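Local coordinates for Phosphoglucomutase/phosphomannomutase family protein (Burkholderia thailandensis, PDB 3UW2), which probably catalyses intramolecular phosphate transfer on hexose phosphates, as phosphohexose mutases do, and binds a metal ion, at residues A[195-200]-A[259-264]; A[211-216]-A[367-372]; A[222-227]-A[246-251]; A[272-277]-A[380-385]. All coordinates share one frame; numbering follows the deposited sequence.

Contact 1. Residues A[195-200]-A[259-264]; sequences LKLVVD and IGFAFD. With ZN (zinc ion), chain K.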
loop_
_atom_site.group_PDB
_atom_site.type_symbol
_atom_site.label_atom_id
_atom_site.label_comp_id
_atom_site.label_asym_id
_atom_site.label_seq_id
_atom_site.Cartn_x
_atom_site.Cartn_y
_atom_site.Cartn_z
ATOM N N LEU A 195 8.448 23.911 -2.984
ATOM C CA LEU A 195 8.222 23.330 -4.268
ATOM C C LEU A 195 6.703 23.445 -4.506
ATOM O O LEU A 195 5.897 23.129 -3.615
ATOM C CB LEU A 195 8.663 21.872 -4.159
ATOM C CG LEU A 195 9.417 21.094 -5.236
ATOM C CD1 LEU A 195 10.377 20.072 -4.641
ATOM C CD2 LEU A 195 8.351 20.363 -6.042
ATOM N N LYS A 196 6.300 23.855 -5.693
ATOM C CA LYS A 196 4.886 23.987 -5.993
ATOM C C LYS A 196 4.367 22.682 -6.551
ATOM O O LYS A 196 4.942 22.155 -7.503
ATOM C CB LYS A 196 4.630 25.133 -6.989
ATOM C CG LYS A 196 3.131 25.403 -7.147
ATOM C CD LYS A 196 2.904 26.798 -7.663
ATOM C CE LYS A 196 1.484 26.926 -8.214
ATOM N NZ LYS A 196 1.354 28.322 -8.687
ATOM N N LEU A 197 3.332 22.146 -5.918
ATOM C CA LEU A 197 2.801 20.785 -6.208
ATOM C C LEU A 197 1.347 20.791 -6.650
ATOM O O LEU A 197 0.568 21.596 -6.168
ATOM C CB LEU A 197 2.768 19.914 -4.950
ATOM C CG LEU A 197 3.724 19.845 -3.827
ATOM C CD1 LEU A 197 3.425 18.512 -3.152
ATOM C CD2 LEU A 197 5.084 19.827 -4.477
ATOM N N VAL A 198 1.000 19.855 -7.521
ATOM C CA VAL A 198 -0.383 19.524 -7.805
ATOM C C VAL A 198 -0.687 18.351 -6.873
ATOM O O VAL A 198 0.078 17.368 -6.859
ATOM C CB VAL A 198 -0.530 19.148 -9.292
ATOM C CG1 VAL A 198 -1.934 18.588 -9.561
ATOM C CG2 VAL A 198 -0.315 20.405 -10.136
ATOM N N VAL A 199 -1.708 18.479 -6.019
ATOM C CA VAL A 199 -2.131 17.336 -5.138
ATOM C C VAL A 199 -3.574 16.943 -5.503
ATOM O O VAL A 199 -4.489 17.770 -5.428
ATOM C CB VAL A 199 -2.023 17.734 -3.674
ATOM C CG1 VAL A 199 -2.573 16.627 -2.748
ATOM C CG2 VAL A 199 -0.556 18.087 -3.312
ATOM N N ASP A 200 -3.732 15.711 -5.969
ATOM C CA ASP A 200 -5.018 15.087 -6.357
ATOM C C ASP A 200 -5.374 13.949 -5.394
ATOM O O ASP A 200 -4.661 12.903 -5.327
ATOM C CB ASP A 200 -4.902 14.508 -7.775
ATOM C CG ASP A 200 -6.271 13.970 -8.327
ATOM O OD1 ASP A 200 -7.049 13.396 -7.557
ATOM O OD2 ASP A 200 -6.559 14.055 -9.536
ATOM N N ILE A 259 5.670 19.422 -9.776
ATOM C CA ILE A 259 5.529 17.991 -9.534
ATOM C C ILE A 259 4.076 17.691 -9.180
ATOM O O ILE A 259 3.459 18.504 -8.500
ATOM C CB ILE A 259 6.474 17.598 -8.347
ATOM C CG1 ILE A 259 7.951 17.548 -8.860
ATOM C CG2 ILE A 259 6.101 16.287 -7.685
ATOM C CD1 ILE A 259 8.213 16.532 -9.969
ATOM N N GLY A 260 3.551 16.528 -9.611
ATOM C CA GLY A 260 2.177 16.119 -9.281
ATOM C C GLY A 260 2.111 14.922 -8.352
ATOM O O GLY A 260 2.841 13.945 -8.574
ATOM N N PHE A 261 1.324 15.013 -7.259
ATOM C CA PHE A 261 1.131 13.836 -6.354
ATOM C C PHE A 261 -0.349 13.434 -6.414
ATOM O O PHE A 261 -1.220 14.277 -6.308
ATOM C CB PHE A 261 1.377 14.191 -4.884
ATOM C CG PHE A 261 2.829 14.353 -4.480
ATOM C CD1 PHE A 261 3.880 14.061 -5.352
ATOM C CD2 PHE A 261 3.126 14.759 -3.162
ATOM C CE1 PHE A 261 5.211 14.203 -4.937
ATOM C CE2 PHE A 261 4.447 14.936 -2.742
ATOM C CZ PHE A 261 5.497 14.626 -3.626
ATOM N N ALA A 262 -0.635 12.145 -6.560
ATOM C CA ALA A 262 -2.027 11.647 -6.529
ATOM C C ALA A 262 -2.149 10.516 -5.488
ATOM O O ALA A 262 -1.273 9.652 -5.447
ATOM C CB ALA A 262 -2.431 11.151 -7.897
ATOM N N PHE A 263 -3.178 10.570 -4.612
ATOM C CA PHE A 263 -3.281 9.631 -3.517
ATOM C C PHE A 263 -4.379 8.678 -3.838
ATOM O O PHE A 263 -5.333 9.036 -4.529
ATOM C CB PHE A 263 -3.577 10.375 -2.206
ATOM C CG PHE A 263 -2.426 11.183 -1.715
ATOM C CD1 PHE A 263 -1.344 10.553 -1.098
ATOM C CD2 PHE A 263 -2.403 12.556 -1.863
ATOM C CE1 PHE A 263 -0.281 11.312 -0.620
ATOM C CE2 PHE A 263 -1.334 13.310 -1.419
ATOM C CZ PHE A 263 -0.272 12.685 -0.778
ATOM N N ASP A 264 -4.268 7.463 -3.340
ATOM C CA ASP A 264 -5.385 6.561 -3.420
ATOM C C ASP A 264 -6.380 6.911 -2.289
ATOM O O ASP A 264 -6.128 7.828 -1.510
ATOM C CB ASP A 264 -4.926 5.109 -3.376
ATOM C CG ASP A 264 -4.560 4.642 -1.993
ATOM O OD1 ASP A 264 -4.260 5.419 -1.060
ATOM O OD2 ASP A 264 -4.477 3.425 -1.908
HETATM ZN ZN ZN K . -4.909 2.374 -0.033
HETATM O O HOH W 1 -6.317 10.481 -6.622
#

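Contact 2. Residues A[211-216]-A[367-372]; sequences TRLFKA and TGARLL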
loop_
_atom_site.group_PDB
_atom_site.type_symbol
_atom_site.label_atom_id
_atom_site.label_comp_id
_atom_site.label_asym_id
_atom_site.label_seq_id
_atom_site.Cartn_x
_atom_site.Cartn_y
_atom_site.Cartn_z
ATOM N N THR A 211 -2.966 18.073 2.257
ATOM C CA THR A 211 -2.775 19.490 1.919
ATOM C C THR A 211 -2.241 20.249 3.111
ATOM O O THR A 211 -1.316 21.042 2.967
ATOM C CB THR A 211 -4.031 20.138 1.292
ATOM O OG1 THR A 211 -5.168 19.906 2.143
ATOM C CG2 THR A 211 -4.288 19.478 -0.080
ATOM N N ARG A 212 -2.804 19.968 4.298
ATOM C CA ARG A 212 -2.296 20.515 5.559
ATOM C C ARG A 212 -0.795 20.225 5.722
ATOM O O ARG A 212 -0.026 21.151 6.034
ATOM C CB ARG A 212 -3.021 19.909 6.746
ATOM C CG ARG A 212 -2.537 20.438 8.092
ATOM C CD ARG A 212 -3.382 19.886 9.254
ATOM N NE ARG A 212 -2.688 20.362 10.455
ATOM C CZ ARG A 212 -2.969 20.055 11.713
ATOM N NH1 ARG A 212 -3.983 19.284 12.003
ATOM N NH2 ARG A 212 -2.229 20.605 12.676
ATOM N N LEU A 213 -0.403 18.967 5.524
ATOM C CA LEU A 213 1.014 18.539 5.685
ATOM C C LEU A 213 1.948 19.269 4.730
ATOM O O LEU A 213 2.947 19.836 5.181
ATOM C CB LEU A 213 1.171 17.008 5.517
ATOM C CG LEU A 213 2.578 16.440 5.482
ATOM C CD1 LEU A 213 3.214 16.724 6.858
ATOM C CD2 LEU A 213 2.597 14.922 5.155
ATOM N N PHE A 214 1.641 19.248 3.419
ATOM C CA PHE A 214 2.550 19.838 2.458
ATOM C C PHE A 214 2.585 21.376 2.579
ATOM O O PHE A 214 3.634 22.002 2.359
ATOM C CB PHE A 214 2.270 19.336 1.032
ATOM C CG PHE A 214 2.317 17.822 0.900
ATOM C CD1 PHE A 214 3.307 17.056 1.557
ATOM C CD2 PHE A 214 1.387 17.165 0.103
ATOM C CE1 PHE A 214 3.365 15.648 1.442
ATOM C CE2 PHE A 214 1.383 15.771 -0.008
ATOM C CZ PHE A 214 2.388 14.995 0.640
ATOM N N LYS A 215 1.467 21.997 3.004
ATOM C CA LYS A 215 1.542 23.440 3.350
ATOM C C LYS A 215 2.447 23.698 4.540
ATOM O O LYS A 215 3.198 24.695 4.545
ATOM C CB LYS A 215 0.159 24.114 3.545
ATOM C CG LYS A 215 -0.555 24.302 2.230
ATOM C CD LYS A 215 -1.959 24.893 2.372
ATOM C CE LYS A 215 -2.225 25.649 1.066
ATOM N NZ LYS A 215 -3.568 26.293 0.888
ATOM N N ALA A 216 2.332 22.836 5.553
ATOM C CA ALA A 216 3.182 22.893 6.733
ATOM C C ALA A 216 4.679 22.717 6.364
ATOM O O ALA A 216 5.554 23.251 7.042
ATOM C CB ALA A 216 2.789 21.806 7.726
ATOM N N THR A 367 5.515 9.251 2.497
ATOM C CA THR A 367 6.394 9.024 1.312
ATOM C C THR A 367 6.462 10.347 0.517
ATOM O O THR A 367 7.533 10.724 0.039
ATOM C CB THR A 367 5.791 7.886 0.443
ATOM O OG1 THR A 367 5.785 6.689 1.232
ATOM C CG2 THR A 367 6.559 7.660 -0.901
ATOM N N GLY A 368 5.319 11.030 0.350
ATOM C CA GLY A 368 5.311 12.306 -0.352
ATOM C C GLY A 368 6.304 13.287 0.285
ATOM O O GLY A 368 7.049 13.953 -0.401
ATOM N N ALA A 369 6.296 13.373 1.607
ATOM C CA ALA A 369 7.174 14.270 2.299
ATOM C C ALA A 369 8.637 13.855 2.090
ATOM O O ALA A 369 9.506 14.721 1.880
ATOM C CB ALA A 369 6.805 14.290 3.787
ATOM N N ARG A 370 8.916 12.543 2.106
ATOM C CA ARG A 370 10.276 12.093 1.983
ATOM C C ARG A 370 10.728 12.384 0.555
ATOM O O ARG A 370 11.891 12.672 0.337
ATOM C CB ARG A 370 10.408 10.589 2.291
ATOM C CG ARG A 370 10.298 10.254 3.803
ATOM C CD ARG A 370 11.509 10.764 4.584
ATOM N NE ARG A 370 12.731 9.954 4.266
ATOM C CZ ARG A 370 13.197 8.948 5.006
ATOM N NH1 ARG A 370 12.631 8.623 6.208
ATOM N NH2 ARG A 370 14.294 8.318 4.605
ATOM N N LEU A 371 9.805 12.284 -0.408
ATOM C CA LEU A 371 10.158 12.531 -1.845
ATOM C C LEU A 371 10.467 14.050 -1.989
ATOM O O LEU A 371 11.492 14.434 -2.547
ATOM C CB LEU A 371 8.986 12.082 -2.707
ATOM C CG LEU A 371 9.143 12.333 -4.214
ATOM C CD1 LEU A 371 10.468 11.766 -4.689
ATOM C CD2 LEU A 371 7.976 11.728 -4.963
ATOM N N LEU A 372 9.624 14.921 -1.406
ATOM C CA LEU A 372 9.897 16.378 -1.454
ATOM C C LEU A 372 11.264 16.744 -0.796
ATOM O O LEU A 372 11.952 17.648 -1.236
ATOM C CB LEU A 372 8.768 17.156 -0.783
ATOM C CG LEU A 372 7.341 17.153 -1.353
ATOM C CD1 LEU A 372 6.385 17.814 -0.397
ATOM C CD2 LEU A 372 7.402 17.928 -2.655
#

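Contact 3. Residues A[222-227]-A[246-251]; sequences VELFTD and QDVIAK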
loop_
_atom_site.group_PDB
_atom_site.type_symbol
_atom_site.label_atom_id
_atom_site.label_comp_id
_atom_site.label_asym_id
_atom_site.label_seq_id
_atom_site.Cartn_x
_atom_site.Cartn_y
_atom_site.Cartn_z
ATOM N N VAL A 222 -1.490 23.231 -5.891
ATOM C CA VAL A 222 -2.617 23.366 -6.756
ATOM C C VAL A 222 -3.452 22.110 -6.444
ATOM O O VAL A 222 -3.051 21.009 -6.752
ATOM C CB VAL A 222 -2.289 23.397 -8.267
ATOM C CG1 VAL A 222 -3.580 23.751 -8.960
ATOM C CG2 VAL A 222 -1.233 24.443 -8.602
ATOM N N GLU A 223 -4.604 22.299 -5.796
ATOM C CA GLU A 223 -5.395 21.186 -5.334
ATOM C C GLU A 223 -6.412 20.638 -6.372
ATOM O O GLU A 223 -7.156 21.406 -7.043
ATOM C CB GLU A 223 -6.122 21.617 -4.052
ATOM C CG GLU A 223 -5.127 22.054 -2.971
ATOM C CD GLU A 223 -5.777 22.390 -1.646
ATOM O OE1 GLU A 223 -6.813 21.791 -1.281
ATOM O OE2 GLU A 223 -5.226 23.233 -0.923
ATOM N N LEU A 224 -6.505 19.316 -6.424
ATOM C CA LEU A 224 -7.501 18.658 -7.245
ATOM C C LEU A 224 -8.303 17.700 -6.376
ATOM O O LEU A 224 -7.723 16.783 -5.798
ATOM C CB LEU A 224 -6.848 17.868 -8.406
ATOM C CG LEU A 224 -6.323 18.690 -9.581
ATOM C CD1 LEU A 224 -5.327 17.817 -10.374
ATOM C CD2 LEU A 224 -7.462 19.220 -10.438
ATOM N N PHE A 225 -9.616 17.930 -6.246
ATOM C CA PHE A 225 -10.533 16.982 -5.570
ATOM C C PHE A 225 -10.058 16.641 -4.138
ATOM O O PHE A 225 -9.978 15.467 -3.756
ATOM C CB PHE A 225 -10.730 15.693 -6.417
ATOM C CG PHE A 225 -10.740 15.964 -7.872
ATOM C CD1 PHE A 225 -11.690 16.839 -8.429
ATOM C CD2 PHE A 225 -9.829 15.341 -8.720
ATOM C CE1 PHE A 225 -11.695 17.117 -9.804
ATOM C CE2 PHE A 225 -9.837 15.624 -10.097
ATOM C CZ PHE A 225 -10.765 16.506 -10.649
ATOM N N THR A 226 -9.703 17.686 -3.386
ATOM C CA THR A 226 -9.167 17.478 -2.039
ATOM C C THR A 226 -10.234 17.596 -0.952
ATOM O O THR A 226 -9.949 17.401 0.245
ATOM C CB THR A 226 -7.980 18.433 -1.764
ATOM O OG1 THR A 226 -8.397 19.784 -1.976
ATOM C CG2 THR A 226 -6.713 18.012 -2.610
ATOM N N ASP A 227 -11.454 17.970 -1.339
ATOM C CA ASP A 227 -12.591 17.951 -0.439
ATOM C C ASP A 227 -13.097 16.532 -0.446
ATOM O O ASP A 227 -13.092 15.841 -1.492
ATOM C CB ASP A 227 -13.707 18.927 -0.888
ATOM C CG ASP A 227 -14.223 18.633 -2.313
ATOM O OD1 ASP A 227 -13.474 18.750 -3.336
ATOM O OD2 ASP A 227 -15.401 18.261 -2.403
ATOM N N GLN A 246 -5.010 11.795 -15.387
ATOM C CA GLN A 246 -5.057 12.727 -16.520
ATOM C C GLN A 246 -5.284 14.171 -16.055
ATOM O O GLN A 246 -4.777 15.089 -16.698
ATOM C CB GLN A 246 -6.040 12.273 -17.612
ATOM C CG GLN A 246 -5.653 10.919 -18.222
ATOM C CD GLN A 246 -4.224 10.918 -18.755
ATOM O OE1 GLN A 246 -3.869 11.787 -19.542
ATOM N NE2 GLN A 246 -3.392 9.968 -18.301
ATOM N N ASP A 247 -5.974 14.368 -14.920
ATOM C CA ASP A 247 -6.183 15.710 -14.354
ATOM C C ASP A 247 -4.913 16.294 -13.800
ATOM O O ASP A 247 -4.668 17.497 -13.983
ATOM C CB ASP A 247 -7.242 15.715 -13.252
ATOM C CG ASP A 247 -8.621 15.412 -13.802
ATOM O OD1 ASP A 247 -9.098 16.197 -14.619
ATOM O OD2 ASP A 247 -9.204 14.365 -13.481
ATOM N N VAL A 248 -4.115 15.473 -13.093
ATOM C CA VAL A 248 -2.843 15.943 -12.547
ATOM C C VAL A 248 -1.912 16.326 -13.758
ATOM O O VAL A 248 -1.207 17.355 -13.701
ATOM C CB VAL A 248 -2.139 14.826 -11.710
ATOM C CG1 VAL A 248 -0.625 15.046 -11.633
ATOM C CG2 VAL A 248 -2.780 14.693 -10.345
ATOM N N ILE A 249 -1.938 15.543 -14.842
ATOM C CA ILE A 249 -1.034 15.774 -15.986
ATOM C C ILE A 249 -1.434 17.104 -16.652
ATOM O O ILE A 249 -0.582 17.941 -16.986
ATOM C CB ILE A 249 -1.088 14.613 -17.004
ATOM C CG1 ILE A 249 -0.285 13.392 -16.518
ATOM C CG2 ILE A 249 -0.674 15.048 -18.445
ATOM C CD1 ILE A 249 -0.659 12.105 -17.227
ATOM N N ALA A 250 -2.750 17.309 -16.825
ATOM C CA ALA A 250 -3.259 18.524 -17.455
ATOM C C ALA A 250 -2.950 19.733 -16.584
ATOM O O ALA A 250 -2.634 20.795 -17.102
ATOM C CB ALA A 250 -4.761 18.412 -17.748
ATOM N N LYS A 251 -3.071 19.608 -15.273
ATOM C CA LYS A 251 -2.794 20.689 -14.370
ATOM C C LYS A 251 -1.327 21.104 -14.342
ATOM O O LYS A 251 -1.030 22.304 -14.226
ATOM C CB LYS A 251 -3.228 20.301 -12.941
ATOM C CG LYS A 251 -3.542 21.463 -12.062
ATOM C CD LYS A 251 -4.593 22.415 -12.682
ATOM C CE LYS A 251 -6.011 22.026 -12.299
ATOM N NZ LYS A 251 -6.954 22.851 -13.140
#

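Contact 4. Residues A[272-277]-A[380-385]; sequences VVTKDG and DPSALL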
loop_
_atom_site.group_PDB
_atom_site.type_symbol
_atom_site.label_atom_id
_atom_site.label_comp_id
_atom_site.label_asym_id
_atom_site.label_seq_id
_atom_site.Cartn_x
_atom_site.Cartn_y
_atom_site.Cartn_z
ATOM N N VAL A 272 3.092 9.568 -8.571
ATOM C CA VAL A 272 4.025 10.687 -8.803
ATOM C C VAL A 272 4.107 10.882 -10.291
ATOM O O VAL A 272 4.394 9.940 -11.047
ATOM C CB VAL A 272 5.479 10.375 -8.266
ATOM C CG1 VAL A 272 6.467 11.495 -8.643
ATOM C CG2 VAL A 272 5.475 10.129 -6.758
ATOM N N VAL A 273 3.848 12.121 -10.705
ATOM C CA VAL A 273 3.871 12.544 -12.114
ATOM C C VAL A 273 4.858 13.724 -12.270
ATOM O O VAL A 273 4.837 14.683 -11.485
ATOM C CB VAL A 273 2.438 13.029 -12.592
ATOM C CG1 VAL A 273 2.414 13.434 -14.074
ATOM C CG2 VAL A 273 1.391 11.943 -12.378
ATOM N N THR A 274 5.695 13.663 -13.293
ATOM C CA THR A 274 6.561 14.776 -13.610
ATOM C C THR A 274 5.841 15.924 -14.357
ATOM O O THR A 274 4.705 15.784 -14.816
ATOM C CB THR A 274 7.781 14.337 -14.464
ATOM O OG1 THR A 274 7.312 13.897 -15.740
ATOM C CG2 THR A 274 8.537 13.183 -13.740
ATOM N N LYS A 275 6.549 17.046 -14.468
ATOM C CA LYS A 275 6.101 18.252 -15.104
ATOM C C LYS A 275 5.687 17.935 -16.553
ATOM O O LYS A 275 4.618 18.394 -17.035
ATOM C CB LYS A 275 7.288 19.257 -15.116
ATOM C CG LYS A 275 7.024 20.625 -15.792
ATOM C CD LYS A 275 6.020 21.483 -14.985
ATOM C CE LYS A 275 5.726 22.817 -15.722
ATOM N NZ LYS A 275 4.529 23.416 -15.036
ATOM N N ASP A 276 6.551 17.180 -17.237
ATOM C CA ASP A 276 6.271 16.736 -18.586
ATOM C C ASP A 276 5.361 15.491 -18.690
ATOM O O ASP A 276 5.305 14.860 -19.766
ATOM C CB ASP A 276 7.576 16.570 -19.391
ATOM C CG ASP A 276 8.546 15.521 -18.772
ATOM O OD1 ASP A 276 8.528 15.235 -17.566
ATOM O OD2 ASP A 276 9.367 14.999 -19.542
ATOM N N GLY A 277 4.624 15.155 -17.616
ATOM C CA GLY A 277 3.570 14.158 -17.765
ATOM C C GLY A 277 3.964 12.678 -17.646
ATOM O O GLY A 277 3.202 11.774 -18.055
ATOM N N ASP A 380 15.666 21.088 -10.914
ATOM C CA ASP A 380 14.719 20.445 -11.807
ATOM C C ASP A 380 14.341 19.085 -11.312
ATOM O O ASP A 380 14.997 18.114 -11.667
ATOM C CB ASP A 380 15.241 20.340 -13.241
ATOM C CG ASP A 380 14.159 19.927 -14.201
ATOM O OD1 ASP A 380 13.064 19.529 -13.742
ATOM O OD2 ASP A 380 14.388 20.017 -15.413
ATOM N N PRO A 381 13.271 18.995 -10.478
ATOM C CA PRO A 381 12.926 17.667 -9.937
ATOM C C PRO A 381 12.513 16.667 -11.017
ATOM O O PRO A 381 12.789 15.478 -10.866
ATOM C CB PRO A 381 11.711 17.944 -8.996
ATOM C CG PRO A 381 11.728 19.425 -8.747
ATOM C CD PRO A 381 12.476 20.087 -9.878
ATOM N N SER A 382 11.838 17.128 -12.066
ATOM C CA SER A 382 11.423 16.238 -13.166
ATOM C C SER A 382 12.637 15.574 -13.902
ATOM O O SER A 382 12.561 14.397 -14.283
ATOM C CB SER A 382 10.505 16.981 -14.163
ATOM O OG SER A 382 9.368 17.474 -13.470
ATOM N N ALA A 383 13.727 16.322 -14.095
ATOM C CA ALA A 383 14.962 15.769 -14.728
ATOM C C ALA A 383 15.557 14.673 -13.808
ATOM O O ALA A 383 15.918 13.587 -14.275
ATOM C CB ALA A 383 15.984 16.871 -15.061
ATOM N N LEU A 384 15.606 14.943 -12.498
ATOM C CA LEU A 384 16.054 13.953 -11.493
ATOM C C LEU A 384 15.219 12.683 -11.559
ATOM O O LEU A 384 15.755 11.589 -11.632
ATOM C CB LEU A 384 16.033 14.539 -10.081
ATOM C CG LEU A 384 16.612 13.693 -8.918
ATOM C CD1 LEU A 384 18.110 13.417 -9.077
ATOM C CD2 LEU A 384 16.359 14.314 -7.563
ATOM N N LEU A 385 13.897 12.809 -11.605
ATOM C CA LEU A 385 13.049 11.608 -11.673
ATOM C C LEU A 385 13.156 10.902 -13.021
ATOM O O LEU A 385 13.338 9.689 -13.068
ATOM C CB LEU A 385 11.569 11.965 -11.439
ATOM C CG LEU A 385 11.252 12.412 -9.984
ATOM C CD1 LEU A 385 9.911 13.122 -9.988
ATOM C CD2 LEU A 385 11.200 11.233 -9.030
#

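Contact 1. Residues A[195-200]-A[259-264]
Leu197 and Phe261 meet on one face of two parallel strands, 197-200 and 259-263, which lie side by side in the mixed sheet of the second alpha/beta/alpha domain of a phosphohexose mutase. The ladder shows how a parallel pair alternates its donors. Val198 N gives its hydrogen to Ile259 O and Val198 O accepts from Phe261 N at 2.7 Å; two residues on, Asp200 N binds Phe261 O and Asp200 O takes the hydrogen of Phe263 N. Each of these carbonyls also meets a CA-H, as where Ala262 CA lies 3.2 Å from Asp200 O.

Followed outward, the Phe261 side chain first sets CB 4.0 Å from Val198 O. With CG beside the backbone N (chi1 -75°), the ring swings so that CD2 and then CE2 come against Leu197 CD1, CE2 at 3.7 Å, while CE1 reaches Leu371 of helix 364-375. Further along the same face, Val199 CG1 sits in the plane of the Phe263 ring, at its edge, 3.8 Å from CE2.

On the other face Val198 and Asp200 pack on helix 246-254, and Ala262 on Leu245 just before it. Asp200 is buried but well engaged: OD2 bonds His235, and OD1 accepts from Gly202 N and shares a water with Phe263 O. Just past the strand, Asp264 turns away to the zinc site that it shares with Asp266 and Asp268, its OD2 lying 2.2 Å from the zinc ion.

Contact 2. Residues A[211-216]-A[367-372]
Phe214 and Leu372 both carry CG beside the backbone N, at chi1 -56° and -64°, and these torsions send the ring and the isobutyl group into the gap between two helices that run 23° from parallel. An extended chi2 then carries Leu372 CD1 to 3.7 Å from Phe214 CD1, the two side chains crossing at about a right angle.

The far side of the ring approaches backbone atoms. Phe214 CE1 lies 3.7 Å from Ala369 N and 3.9 Å from Gly368 C, and CZ is 4.1 Å from Gly368 CA. With no side chain on Gly368, the ring comes close to the helix backbone. Beside the ring, Leu213 CD2 approaches Ala369 CB at 4.5 Å, a looser touch. No hydrogen bond joins the two segments; their buried contact is van der Waals packing, and the short axis segments stay 10.8 Å apart with a large side chain filling part of the interval.

Helix 206-216 belongs to the second alpha/beta/alpha domain and helix 364-375 to the third, making this an interdomain joint. The helix pair packs against the sheet of the second domain, where Phe261 meets Phe214 edge-to-face; Leu213 also touches Ile185 of helix 178-186, and Leu371 touches helix 282-296.

Contact 3. Residues A[222-227]-A[246-251]
The Phe225 ring and the Asp247 carboxylate meet with their planes 78° apart. The carboxylate stands at the edge of the ring and near its plane, OD2 lying 3.7 Å from CE2 and 3.9 Å from CZ, where the slightly positive ring hydrogens probably suit an anion. His235 provides a further ring, meeting Phe225 with the planes at about 80°.

Phe225 has positive phi and psi, a turn of the chain just past strand 221-224 that directs its CB to the helix, as does that of Leu224 before it. Leu224 is the wedge of the contact. Its CD1 fits against the helix backbone, 3.7 Å from Asp247 O, and reaches Val248 CG2 at 4.0 Å. Lys251 passes obliquely over the strand side chains: CG packs on Val222 CG1 at 3.9 Å, and the bends at chi2 and chi3 bring CE to 3.7 Å from Leu224 CD2. The contact is thus aliphatic at the middle, with charged groups at its margin.

Strand 221-224 is an outermost strand of its sheet within the chain, bonded to 197-200; helix 246-254 covers this face, extending from Val222 and Leu224 across to Val273 of strand 270-273.

Contact 4. Residues A[272-277]-A[380-385]
Ser382 OG accepts a hydrogen bond from Lys275 N at 3.0 Å, nearly straight at 167°. The hydroxyl oxygen sits beside its own backbone N (chi1 -58°), which carries it out from the first turn of helix 381-386 to the type I turn Thr274-Gly277. Lys275 CB closes in on the same oxygen at 3.2 Å, and Thr274 CB lies 3.7 Å from it.

The turn is braced from within: Thr274 OG1 donates to Asp276 OD1 at 2.6 Å, meeting the carboxylate on its anti side and 34° out of its plane, and Gly277 N bonds Thr274 O. Asp276 OD1 also takes a hydrogen from Asn386 at the end of the helix, a second polar tie across the joint. On the apolar side of the contact Leu385 and Thr274 run side by side but point oppositely, Leu385 CD1 reaching Thr274 CG2 and Val272 CG1, each at 4.0 Å. At the helix start, Asp380 is the N-cap, its OD1 accepting a weak bond from Ala383 N.

The turn follows a strand of the second domain, and the helix belongs to the third. Their chemistry is divided, with methyl groups on the strand side and polar bonds at the turn, where the serine hydroxyl adds a directional bond that probably favours this placing of turn and helix.

All four contacts converge on the sheet of the second alpha/beta/alpha domain, ordered 221-224, 197-200, 259-263, 270-273. Contact 1 is its central pair; contact 3, centred about 7 Å away, lies within the chain span that contact 1 closes and packs a helix on one face. Contacts 2 and 4 are centred about 9 and 11 Å from contact 1, and about 16 Å from each other. Each brings in a helix of the third domain, 364-375 and then 381-386, consecutive in the chain. Contact 4 opens after contact 1 closes, whereas contact 2 alternates with both. These contacts join the second domain to the third at two places, beside the sheet whose central strand pair includes 259-263, which leads to the zinc site.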